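Local coordinates for protein pyruvate kinase (Toxoplasma gondii, PDB 3GG8) that probably catalyses the last step of glycolysis, transferring phosphate from phosphoenolpyruvate to ADP to yield pyruvate and ATP, at residues L99-I107 / L202-I213. Residues are numbered along the deposited sequence; the frame is centred on the assembly and turned at random.
Sequences LLDTKGPEI and LPVIGEKDKHDI
Gly104 is displaced to one side of the Asp209 carboxylate plane, its CA 3.4 Å from Asp209 OD2; Thr102 CB, 3.8 Å from Asp209 OD1, lies further out on that side, and a water sits close to the plane beside OD1. Gly104 N donates to Asp209 OD1 at 2.9 Å. This bond is nearly straight (166°) but 27° out of plane, on the syn side. OD2 turns its anti lone pair to Gly206 N, half of a capping box, so the side chain ties the loop at Gly104 to the N-cap residue of its own helix. The water donates to Asp209 OD1 at 2.6 Å and to Asp212 OD2, and accepts from Lys103 N. In the third beta-alpha unit of the TIM barrel, carboxylate and water link the loop after strand 97-101 to the N-terminal end of helix 207-217; the B domain is inserted between them. Asp212 OD2 forms a salt bridge with Lys208 NZ at 2.7 Å, through its syn lone pair, while His74 NE2 is hydrogen-bonded to Asp212 OD1. Bends from chi2 onward carry Lys208 across Lys103 at about a right angle, Lys208 CE only 3.4 Å from Lys103 CD. Further along, Pro105 CD lies 3.3 Å from Val204 O, and Pro105 CB meets Leu202 CB at 3.9 Å.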
loop_
_atom_site.group_PDB
_atom_site.type_symbol
_atom_site.label_atom_id
_atom_site.label_comp_id
_atom_site.label_asym_id
_atom_site.label_seq_id
_atom_site.Cartn_x
_atom_site.Cartn_y
_atom_site.Cartn_z
ATOM N N LEU C 99 1.759 -42.466 5.843
ATOM C CA LEU C 99 2.850 -41.862 6.593
ATOM C C LEU C 99 3.348 -42.848 7.669
ATOM O O LEU C 99 2.558 -43.270 8.517
ATOM C CB LEU C 99 2.340 -40.539 7.220
ATOM C CG LEU C 99 3.226 -39.627 8.096
ATOM C CD1 LEU C 99 3.100 -38.152 7.701
ATOM C CD2 LEU C 99 2.921 -39.768 9.586
ATOM N N LEU C 100 4.630 -43.244 7.610
ATOM C CA LEU C 100 5.272 -44.000 8.698
ATOM C C LEU C 100 5.817 -43.020 9.753
ATOM O O LEU C 100 6.619 -42.146 9.432
ATOM C CB LEU C 100 6.410 -44.861 8.145
ATOM C CG LEU C 100 7.114 -45.928 8.992
ATOM C CD1 LEU C 100 7.966 -46.795 8.092
ATOM C CD2 LEU C 100 7.987 -45.345 10.101
ATOM N N ASP C 101 5.365 -43.150 10.995
ATOM C CA ASP C 101 5.829 -42.286 12.093
ATOM C C ASP C 101 6.750 -43.101 13.005
ATOM O O ASP C 101 6.301 -44.007 13.702
ATOM C CB ASP C 101 4.634 -41.708 12.871
ATOM C CG ASP C 101 5.049 -40.690 13.946
ATOM O OD1 ASP C 101 6.134 -40.855 14.565
ATOM O OD2 ASP C 101 4.278 -39.725 14.198
ATOM N N THR C 102 8.040 -42.780 12.990
ATOM C CA THR C 102 9.033 -43.615 13.666
ATOM C C THR C 102 8.890 -43.566 15.206
ATOM O O THR C 102 8.345 -42.591 15.780
ATOM C CB THR C 102 10.485 -43.264 13.235
ATOM O OG1 THR C 102 10.777 -41.926 13.620
ATOM C CG2 THR C 102 10.682 -43.398 11.710
ATOM N N LYS C 103 9.345 -44.635 15.860
ATOM C CA LYS C 103 9.418 -44.668 17.315
ATOM C C LYS C 103 10.433 -43.633 17.810
ATOM O O LYS C 103 10.096 -42.744 18.606
ATOM C CB LYS C 103 9.812 -46.061 17.794
ATOM C CG LYS C 103 9.787 -46.270 19.299
ATOM C CD LYS C 103 10.326 -47.635 19.596
ATOM C CE LYS C 103 10.436 -47.916 21.078
ATOM N NZ LYS C 103 9.162 -48.512 21.524
ATOM N N GLY C 104 11.668 -43.753 17.330
ATOM C CA GLY C 104 12.738 -42.847 17.749
ATOM C C GLY C 104 13.192 -43.033 19.194
ATOM O O GLY C 104 12.750 -43.959 19.872
ATOM N N PRO C 105 14.075 -42.141 19.669
ATOM C CA PRO C 105 14.639 -42.176 21.025
ATOM C C PRO C 105 13.621 -41.982 22.140
ATOM O O PRO C 105 12.673 -41.195 21.997
ATOM C CB PRO C 105 15.643 -41.005 21.019
ATOM C CG PRO C 105 15.136 -40.090 19.943
ATOM C CD PRO C 105 14.619 -41.016 18.886
ATOM N N GLU C 106 13.834 -42.711 23.234
ATOM C CA GLU C 106 12.988 -42.664 24.428
ATOM C C GLU C 106 13.824 -42.641 25.696
ATOM O O GLU C 106 14.881 -43.278 25.767
ATOM C CB GLU C 106 12.091 -43.899 24.500
ATOM C CG GLU C 106 10.841 -43.817 23.665
ATOM C CD GLU C 106 9.895 -44.982 23.922
ATOM O OE1 GLU C 106 8.790 -44.966 23.323
ATOM O OE2 GLU C 106 10.246 -45.903 24.711
ATOM N N ILE C 107 13.343 -41.904 26.694
ATOM C CA ILE C 107 13.909 -41.962 28.038
ATOM C C ILE C 107 12.802 -42.427 28.968
ATOM O O ILE C 107 11.670 -41.938 28.876
ATOM C CB ILE C 107 14.492 -40.619 28.520
ATOM C CG1 ILE C 107 15.555 -40.125 27.536
ATOM C CG2 ILE C 107 15.100 -40.777 29.916
ATOM C CD1 ILE C 107 15.996 -38.683 27.727
ATOM N N LEU C 202 21.005 -39.421 22.185
ATOM C CA LEU C 202 20.556 -40.698 21.648
ATOM C C LEU C 202 20.273 -40.522 20.166
ATOM O O LEU C 202 19.799 -39.454 19.750
ATOM C CB LEU C 202 19.276 -41.153 22.365
ATOM C CG LEU C 202 19.367 -41.430 23.867
ATOM C CD1 LEU C 202 18.008 -41.806 24.387
ATOM C CD2 LEU C 202 20.412 -42.517 24.186
ATOM N N PRO C 203 20.580 -41.555 19.361
ATOM C CA PRO C 203 20.298 -41.538 17.932
ATOM C C PRO C 203 18.817 -41.328 17.652
ATOM O O PRO C 203 17.966 -42.016 18.214
ATOM C CB PRO C 203 20.754 -42.933 17.457
ATOM C CG PRO C 203 20.879 -43.767 18.666
ATOM C CD PRO C 203 21.256 -42.809 19.765
ATOM N N VAL C 204 18.532 -40.354 16.800
ATOM C CA VAL C 204 17.190 -40.037 16.377
ATOM C C VAL C 204 16.628 -41.185 15.548
ATOM O O VAL C 204 15.480 -41.568 15.722
ATOM C CB VAL C 204 17.138 -38.656 15.659
ATOM C CG1 VAL C 204 15.800 -38.453 14.918
ATOM C CG2 VAL C 204 17.339 -37.527 16.687
ATOM N N ILE C 205 17.454 -41.763 14.682
ATOM C CA ILE C 205 17.059 -42.927 13.910
ATOM C C ILE C 205 17.997 -44.046 14.363
ATOM O O ILE C 205 19.118 -44.152 13.863
ATOM C CB ILE C 205 17.162 -42.662 12.357
ATOM C CG1 ILE C 205 16.244 -41.516 11.899
ATOM C CG2 ILE C 205 16.886 -43.917 11.542
ATOM C CD1 ILE C 205 14.706 -41.741 12.059
ATOM N N GLY C 206 17.535 -44.857 15.323
ATOM C CA GLY C 206 18.267 -46.031 15.798
ATOM C C GLY C 206 18.200 -47.195 14.819
ATOM O O GLY C 206 17.710 -47.036 13.702
ATOM N N GLU C 207 18.698 -48.364 15.216
ATOM C CA GLU C 207 18.660 -49.537 14.334
ATOM C C GLU C 207 17.231 -49.999 14.038
ATOM O O GLU C 207 16.922 -50.436 12.923
ATOM C CB GLU C 207 19.458 -50.705 14.924
ATOM C CG GLU C 207 20.938 -50.750 14.530
ATOM C CD GLU C 207 21.165 -50.786 13.008
ATOM O OE1 GLU C 207 20.310 -51.314 12.247
ATOM O OE2 GLU C 207 22.212 -50.272 12.580
ATOM N N LYS C 208 16.372 -49.927 15.050
ATOM C CA LYS C 208 14.957 -50.259 14.873
ATOM C C LYS C 208 14.283 -49.337 13.863
ATOM O O LYS C 208 13.616 -49.810 12.942
ATOM C CB LYS C 208 14.206 -50.211 16.192
ATOM C CG LYS C 208 12.707 -50.483 16.039
ATOM C CD LYS C 208 11.908 -49.736 17.095
ATOM C CE LYS C 208 10.527 -49.314 16.596
ATOM N NZ LYS C 208 9.838 -50.296 15.759
ATOM N N ASP C 209 14.460 -48.028 14.032
ATOM C CA ASP C 209 13.916 -47.052 13.091
ATOM C C ASP C 209 14.423 -47.274 11.665
ATOM O O ASP C 209 13.642 -47.243 10.718
ATOM C CB ASP C 209 14.267 -45.648 13.538
ATOM C CG ASP C 209 13.815 -45.352 14.965
ATOM O OD1 ASP C 209 12.635 -45.587 15.288
ATOM O OD2 ASP C 209 14.654 -44.861 15.744
ATOM N N LYS C 210 15.730 -47.492 11.522
ATOM C CA LYS C 210 16.328 -47.804 10.238
ATOM C C LYS C 210 15.642 -49.015 9.585
ATOM O O LYS C 210 15.332 -48.986 8.395
ATOM C CB LYS C 210 17.852 -48.023 10.374
ATOM C CG LYS C 210 18.512 -48.546 9.091
ATOM C CD LYS C 210 19.985 -48.231 8.973
ATOM C CE LYS C 210 20.815 -49.482 9.155
ATOM N NZ LYS C 210 22.149 -49.401 8.461
ATOM N N HIS C 211 15.402 -50.064 10.367
ATOM C CA HIS C 211 14.714 -51.274 9.892
ATOM C C HIS C 211 13.276 -50.964 9.428
ATOM O O HIS C 211 12.820 -51.436 8.365
ATOM C CB HIS C 211 14.734 -52.331 11.008
ATOM C CG HIS C 211 13.966 -53.581 10.696
ATOM N ND1 HIS C 211 14.317 -54.441 9.676
ATOM C CD2 HIS C 211 12.893 -54.136 11.303
ATOM C CE1 HIS C 211 13.474 -55.458 9.656
ATOM N NE2 HIS C 211 12.606 -55.303 10.639
ATOM N N ASP C 212 12.575 -50.154 10.214
ATOM C CA ASP C 212 11.232 -49.728 9.866
ATOM C C ASP C 212 11.181 -48.888 8.593
ATOM O O ASP C 212 10.273 -49.043 7.788
ATOM C CB ASP C 212 10.618 -48.960 11.027
ATOM C CG ASP C 212 10.469 -49.816 12.282
ATOM O OD1 ASP C 212 10.424 -51.054 12.168
ATOM O OD2 ASP C 212 10.377 -49.240 13.380
ATOM N N ILE C 213 12.149 -48.002 8.400
ATOM C CA ILE C 213 12.190 -47.186 7.182
ATOM C C ILE C 213 12.517 -48.012 5.925
ATOM O O ILE C 213 11.834 -47.893 4.896
ATOM C CB ILE C 213 13.189 -46.011 7.325
ATOM C CG1 ILE C 213 12.610 -44.954 8.279
ATOM C CG2 ILE C 213 13.545 -45.405 5.948
ATOM C CD1 ILE C 213 13.666 -44.006 8.876
HETATM O O HOH W 1 10.457 -46.544 14.244
#